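Local coordinates for protein putative enoyl-CoA hydratase (Streptomyces avermitilis, PDB 3GKB) that is of unproven function but probably acts on acyl-CoA thioesters as a crotonase-like enoyl-CoA hydratase, at residues Asp176-Glu181 with Tyr186-Arg191; Met130-Ala135 with Asp199-Arg204. All coordinates share one frame; numbering follows the deposited sequence.

Contact 1: Asp176-Glu181 with Tyr186-Arg191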
loop_
_atom_site.group_PDB
_atom_site.type_symbol
_atom_site.label_atom_id
_atom_site.label_comp_id
_atom_site.label_asym_id
_atom_site.label_seq_id
_atom_site.Cartn_x
_atom_site.Cartn_y
_atom_site.Cartn_z
ATOM N N ASP B 176 -14.005 10.460 9.827
ATOM C CA ASP B 176 -15.021 10.681 8.832
ATOM C C ASP B 176 -15.499 9.381 8.214
ATOM O O ASP B 176 -14.847 8.359 8.328
ATOM C CB ASP B 176 -14.505 11.632 7.772
ATOM C CG ASP B 176 -14.483 13.073 8.255
ATOM O OD1 ASP B 176 -15.444 13.482 8.975
ATOM O OD2 ASP B 176 -13.516 13.782 7.908
ATOM N N LEU B 177 -16.673 9.442 7.601
ATOM C CA LEU B 177 -17.231 8.300 6.901
ATOM C C LEU B 177 -16.649 8.324 5.501
ATOM O O LEU B 177 -16.891 9.288 4.729
ATOM C CB LEU B 177 -18.758 8.405 6.857
ATOM C CG LEU B 177 -19.455 7.180 6.266
ATOM C CD1 LEU B 177 -19.341 6.049 7.209
ATOM C CD2 LEU B 177 -20.949 7.524 5.930
ATOM N N PHE B 178 -15.822 7.326 5.206
ATOM C CA PHE B 178 -15.173 7.176 3.910
ATOM C C PHE B 178 -16.110 6.480 2.941
ATOM O O PHE B 178 -16.744 5.510 3.288
ATOM C CB PHE B 178 -13.870 6.375 4.056
ATOM C CG PHE B 178 -12.769 7.171 4.644
ATOM C CD1 PHE B 178 -11.695 7.591 3.854
ATOM C CD2 PHE B 178 -12.814 7.566 5.965
ATOM C CE1 PHE B 178 -10.694 8.363 4.393
ATOM C CE2 PHE B 178 -11.798 8.371 6.505
ATOM C CZ PHE B 178 -10.746 8.758 5.709
ATOM N N ASP B 179 -16.220 7.000 1.726
ATOM C CA ASP B 179 -17.012 6.309 0.725
ATOM C C ASP B 179 -16.261 5.099 0.172
ATOM O O ASP B 179 -15.072 4.909 0.419
ATOM C CB ASP B 179 -17.495 7.254 -0.380
ATOM C CG ASP B 179 -16.378 7.867 -1.197
ATOM O OD1 ASP B 179 -15.281 7.307 -1.342
ATOM O OD2 ASP B 179 -16.619 8.975 -1.723
ATOM N N ALA B 180 -16.968 4.243 -0.538
ATOM C CA ALA B 180 -16.374 3.009 -1.050
ATOM C C ALA B 180 -15.176 3.232 -1.951
ATOM O O ALA B 180 -14.186 2.514 -1.849
ATOM C CB ALA B 180 -17.437 2.149 -1.789
ATOM N N GLU B 181 -15.248 4.211 -2.838
ATOM C CA GLU B 181 -14.172 4.465 -3.788
ATOM C C GLU B 181 -12.885 4.896 -3.094
ATOM O O GLU B 181 -11.805 4.479 -3.493
ATOM C CB GLU B 181 -14.568 5.500 -4.857
ATOM N N TYR B 186 -7.527 3.453 -0.933
ATOM C CA TYR B 186 -6.646 3.328 0.241
ATOM C C TYR B 186 -6.214 1.875 0.500
ATOM O O TYR B 186 -5.165 1.641 1.080
ATOM C CB TYR B 186 -7.330 3.891 1.495
ATOM C CG TYR B 186 -7.251 5.408 1.682
ATOM C CD1 TYR B 186 -7.082 6.290 0.604
ATOM C CD2 TYR B 186 -7.362 5.955 2.942
ATOM C CE1 TYR B 186 -7.011 7.638 0.813
ATOM C CE2 TYR B 186 -7.293 7.301 3.149
ATOM C CZ TYR B 186 -7.112 8.149 2.078
ATOM O OH TYR B 186 -7.014 9.511 2.287
ATOM N N GLY B 187 -7.027 0.906 0.091
ATOM C CA GLY B 187 -6.747 -0.489 0.309
ATOM C C GLY B 187 -7.423 -1.040 1.560
ATOM O O GLY B 187 -7.141 -2.173 1.949
ATOM N N TRP B 188 -8.327 -0.252 2.153
ATOM C CA TRP B 188 -9.115 -0.654 3.346
ATOM C C TRP B 188 -10.069 -1.794 2.991
ATOM O O TRP B 188 -10.318 -2.701 3.797
ATOM C CB TRP B 188 -9.901 0.546 3.847
ATOM C CG TRP B 188 -10.419 0.511 5.250
ATOM C CD1 TRP B 188 -10.355 -0.521 6.150
ATOM C CD2 TRP B 188 -11.109 1.571 5.910
ATOM N NE1 TRP B 188 -10.953 -0.149 7.335
ATOM C CE2 TRP B 188 -11.404 1.138 7.218
ATOM C CE3 TRP B 188 -11.469 2.866 5.537
ATOM C CZ2 TRP B 188 -12.055 1.950 8.147
ATOM C CZ3 TRP B 188 -12.129 3.669 6.462
ATOM C CH2 TRP B 188 -12.426 3.199 7.738
ATOM N N ILE B 189 -10.579 -1.751 1.770
ATOM C CA ILE B 189 -11.341 -2.863 1.199
ATOM C C ILE B 189 -10.750 -3.240 -0.150
ATOM O O ILE B 189 -9.908 -2.516 -0.705
ATOM C CB ILE B 189 -12.839 -2.510 1.013
ATOM C CG1 ILE B 189 -12.993 -1.359 0.005
ATOM C CG2 ILE B 189 -13.471 -2.188 2.344
ATOM C CD1 ILE B 189 -14.444 -0.937 -0.266
ATOM N N ASN B 190 -11.205 -4.347 -0.730
ATOM C CA ASN B 190 -10.607 -4.830 -1.964
ATOM C C ASN B 190 -11.060 -4.026 -3.180
ATOM O O ASN B 190 -10.237 -3.663 -4.040
ATOM C CB ASN B 190 -10.917 -6.316 -2.206
ATOM C CG ASN B 190 -10.237 -7.219 -1.203
ATOM O OD1 ASN B 190 -10.451 -7.097 0.001
ATOM N ND2 ASN B 190 -9.415 -8.148 -1.700
ATOM N N ARG B 191 -12.353 -3.747 -3.260
ATOM C CA ARG B 191 -12.929 -3.134 -4.465
ATOM C C ARG B 191 -14.251 -2.478 -4.177
ATOM O O ARG B 191 -14.997 -2.975 -3.357
ATOM C CB ARG B 191 -13.110 -4.183 -5.571
ATOM C CG ARG B 191 -13.094 -3.610 -7.003
ATOM C CD ARG B 191 -11.670 -3.617 -7.520
ATOM N NE ARG B 191 -11.181 -4.982 -7.685
ATOM C CZ ARG B 191 -11.459 -5.793 -8.696
ATOM N NH1 ARG B 191 -12.198 -5.389 -9.739
ATOM N NH2 ARG B 191 -10.966 -7.019 -8.682
#
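F178 and A180, where a short extended run passes into helix 180-186, face Y186, W188 and I189, where the same helix ends and the chain turns back. No hydrogen bond joins the two segments; helix 180-186 itself links them. D179 is its N-cap, its side chain capping a backbone N of the first turn, and OD1 also bonds to OG1 of T182. At the other end G187, with phi 95°, is the C-prime residue of a Schellman motif in which the N of W188 reaches the O of A183 and the N of G187 the O of A184. Y186, the last helical residue, and W188, just past the reversal, both meet F178.

W188 points the edge of its six-membered ring at the face of F178 in an offset edge-to-face pair, planes 76° apart and centroids 5.8 Å apart. CZ3 of W188 does the touching, 4.0 Å from CD2 of F178, and the indole gets there with CG anti to its own backbone N (chi1 -161°). Y186 meets another part of the same phenyl ring: its CE2 lies 3.8 Å from CE1 of F178, the two rings inclined at 54°. Further along, I189 extends its CG1 arm so that its methyl CD1 comes 3.8 Å from the carbonyl O of A180, a van der Waals contact. V171 of helix 165-174 packs against both F178 and W188.

The phenol oxygen of Y186 bonds to E170 and also to R191 of a third subunit, while R191 of this chain reaches Y186 of a second subunit. The three rings thus form an aromatic cluster that joins the two ends of a short capped helix, buried within the crotonase fold and bordering the interface of its trimer.

Contact 2: Met130-Ala135 with Asp199-Arg204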
loop_
_atom_site.group_PDB
_atom_site.type_symbol
_atom_site.label_atom_id
_atom_site.label_comp_id
_atom_site.label_asym_id
_atom_site.label_seq_id
_atom_site.Cartn_x
_atom_site.Cartn_y
_atom_site.Cartn_z
ATOM N N MET B 130 -11.489 -10.787 2.223
ATOM C CA MET B 130 -11.771 -9.819 1.157
ATOM C C MET B 130 -13.099 -9.116 1.412
ATOM O O MET B 130 -14.027 -9.700 2.024
ATOM C CB MET B 130 -11.696 -10.463 -0.268
ATOM C CG MET B 130 -12.465 -11.722 -0.554
ATOM S SD MET B 130 -11.932 -12.684 -2.092
ATOM C CE MET B 130 -10.658 -13.737 -1.474
ATOM N N ALA B 131 -13.180 -7.857 0.980
ATOM C CA ALA B 131 -14.360 -7.034 1.170
ATOM C C ALA B 131 -14.643 -6.287 -0.145
ATOM O O ALA B 131 -13.743 -5.653 -0.728
ATOM C CB ALA B 131 -14.151 -6.030 2.270
ATOM N N PHE B 132 -15.895 -6.365 -0.566
ATOM C CA PHE B 132 -16.397 -5.723 -1.791
ATOM C C PHE B 132 -17.550 -4.817 -1.364
ATOM O O PHE B 132 -18.459 -5.271 -0.638
ATOM C CB PHE B 132 -16.885 -6.787 -2.795
ATOM C CG PHE B 132 -15.798 -7.753 -3.211
ATOM C CD1 PHE B 132 -14.775 -7.320 -4.042
ATOM C CD2 PHE B 132 -15.733 -9.054 -2.704
ATOM C CE1 PHE B 132 -13.733 -8.196 -4.420
ATOM C CE2 PHE B 132 -14.705 -9.926 -3.088
ATOM C CZ PHE B 132 -13.698 -9.469 -3.934
ATOM N N ALA B 133 -17.537 -3.563 -1.829
ATOM C CA ALA B 133 -18.495 -2.551 -1.366
ATOM C C ALA B 133 -19.232 -1.842 -2.509
ATOM O O ALA B 133 -18.683 -1.640 -3.593
ATOM C CB ALA B 133 -17.806 -1.495 -0.471
ATOM N N ALA B 134 -20.472 -1.456 -2.234
ATOM C CA ALA B 134 -21.313 -0.723 -3.191
ATOM C C ALA B 134 -20.827 0.749 -3.310
ATOM O O ALA B 134 -20.846 1.520 -2.324
ATOM C CB ALA B 134 -22.767 -0.751 -2.717
ATOM N N ALA B 135 -20.444 1.131 -4.523
ATOM C CA ALA B 135 -19.863 2.459 -4.775
ATOM C C ALA B 135 -20.793 3.574 -4.308
ATOM O O ALA B 135 -20.350 4.547 -3.682
ATOM C CB ALA B 135 -19.514 2.601 -6.281
ATOM N N ASP B 199 -24.294 -7.726 -5.703
ATOM C CA ASP B 199 -24.829 -9.010 -5.234
ATOM C C ASP B 199 -24.399 -10.153 -6.166
ATOM O O ASP B 199 -23.936 -11.214 -5.701
ATOM C CB ASP B 199 -26.350 -8.964 -5.141
ATOM C CG ASP B 199 -26.851 -8.021 -4.070
ATOM O OD1 ASP B 199 -26.294 -8.068 -2.933
ATOM O OD2 ASP B 199 -27.807 -7.246 -4.388
ATOM N N GLU B 200 -24.560 -9.953 -7.466
ATOM C CA GLU B 200 -24.132 -10.960 -8.436
ATOM C C GLU B 200 -22.589 -11.131 -8.469
ATOM O O GLU B 200 -22.087 -12.246 -8.592
ATOM C CB GLU B 200 -24.716 -10.674 -9.849
ATOM C CG GLU B 200 -26.235 -10.923 -9.935
ATOM C CD GLU B 200 -26.727 -11.088 -11.387
ATOM O OE1 GLU B 200 -26.071 -10.532 -12.293
ATOM O OE2 GLU B 200 -27.736 -11.803 -11.607
ATOM N N TYR B 201 -21.846 -10.044 -8.321
ATOM C CA TYR B 201 -20.389 -10.101 -8.304
ATOM C C TYR B 201 -19.843 -10.952 -7.133
ATOM O O TYR B 201 -19.003 -11.842 -7.325
ATOM C CB TYR B 201 -19.835 -8.682 -8.174
ATOM C CG TYR B 201 -18.361 -8.605 -8.362
ATOM C CD1 TYR B 201 -17.819 -8.199 -9.588
ATOM C CD2 TYR B 201 -17.485 -8.933 -7.334
ATOM C CE1 TYR B 201 -16.449 -8.121 -9.765
ATOM C CE2 TYR B 201 -16.122 -8.871 -7.517
ATOM C CZ TYR B 201 -15.614 -8.457 -8.731
ATOM O OH TYR B 201 -14.249 -8.387 -8.926
ATOM N N VAL B 202 -20.342 -10.685 -5.930
ATOM C CA VAL B 202 -19.931 -11.453 -4.740
ATOM C C VAL B 202 -20.365 -12.918 -4.858
ATOM O O VAL B 202 -19.588 -13.835 -4.567
ATOM C CB VAL B 202 -20.424 -10.790 -3.443
ATOM C CG1 VAL B 202 -20.172 -11.685 -2.189
ATOM C CG2 VAL B 202 -19.784 -9.391 -3.319
ATOM N N ASP B 203 -21.581 -13.147 -5.349
ATOM C CA ASP B 203 -22.017 -14.530 -5.549
ATOM C C ASP B 203 -21.089 -15.308 -6.510
ATOM O O ASP B 203 -20.715 -16.460 -6.237
ATOM C CB ASP B 203 -23.464 -14.554 -6.019
ATOM C CG ASP B 203 -23.995 -15.970 -6.170
ATOM O OD1 ASP B 203 -24.108 -16.695 -5.155
ATOM O OD2 ASP B 203 -24.264 -16.365 -7.326
ATOM N N ARG B 204 -20.715 -14.676 -7.614
ATOM C CA ARG B 204 -19.779 -15.267 -8.561
ATOM C C ARG B 204 -18.420 -15.572 -7.939
ATOM O O ARG B 204 -17.892 -16.674 -8.130
ATOM C CB ARG B 204 -19.569 -14.367 -9.778
ATOM C CG ARG B 204 -18.576 -14.938 -10.786
ATOM C CD ARG B 204 -18.401 -14.086 -12.044
ATOM N NE ARG B 204 -17.763 -12.799 -11.768
ATOM C CZ ARG B 204 -16.452 -12.608 -11.535
ATOM N NH1 ARG B 204 -15.584 -13.607 -11.552
ATOM N NH2 ARG B 204 -16.007 -11.384 -11.288
#
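Apolar packing from F132 carries this contact between strand 130-134 and helix 195-210. Its CB lies 3.9 Å from CG2 of V202, and the same methyl reaches CD2 of F132 at 4.1 Å, so one branch of the valine touches both the root of the phenylalanine and one atom of its ring, which it approaches obliquely. I110 of the neighbouring strand 108-113 packs against both F132 and V202.

Strand 130-134 runs parallel to 108-113 and 191-193 in the mixed sheet of the crotonase core, and helix 195-210 covers the side of it from which F132 projects; A131 and A133 point away, towards I189.

The aromatic contact lies over the ring. CE2 of Y201 stands 3.9 Å above the F132 plane, offset toward its rim and 4.0 Å from both CD1 and CE1 of F132. The planes meet at 58°, making the pair oblique.

Charged groups of the helix turn to other partners: D199 OD1 forms a salt bridge with K112, and R204 NH1 another with D176 of a second subunit, whose E170 also packs on F132.

Both contacts are apolar, with no hydrogen bond between their paired segments, yet they serve different levels of the fold. Contact 1, all of whose touching residues are buried, is local, closing round one short helix; it is nested within the longer loop that contact 2 closes by laying a helix on the sheet, with Y201 partly exposed. They meet at strand 130-134: N190 N pairs with A131 O and R191 O with A133 N, while I189 packs on A133, whose CB leaves the strand away from helix 195-210, whereas F132 points toward it. Three rings gather in contact 1; contact 2 combines one ring pair with a valine methyl. Polar side chains at their margins reach neighbouring subunits.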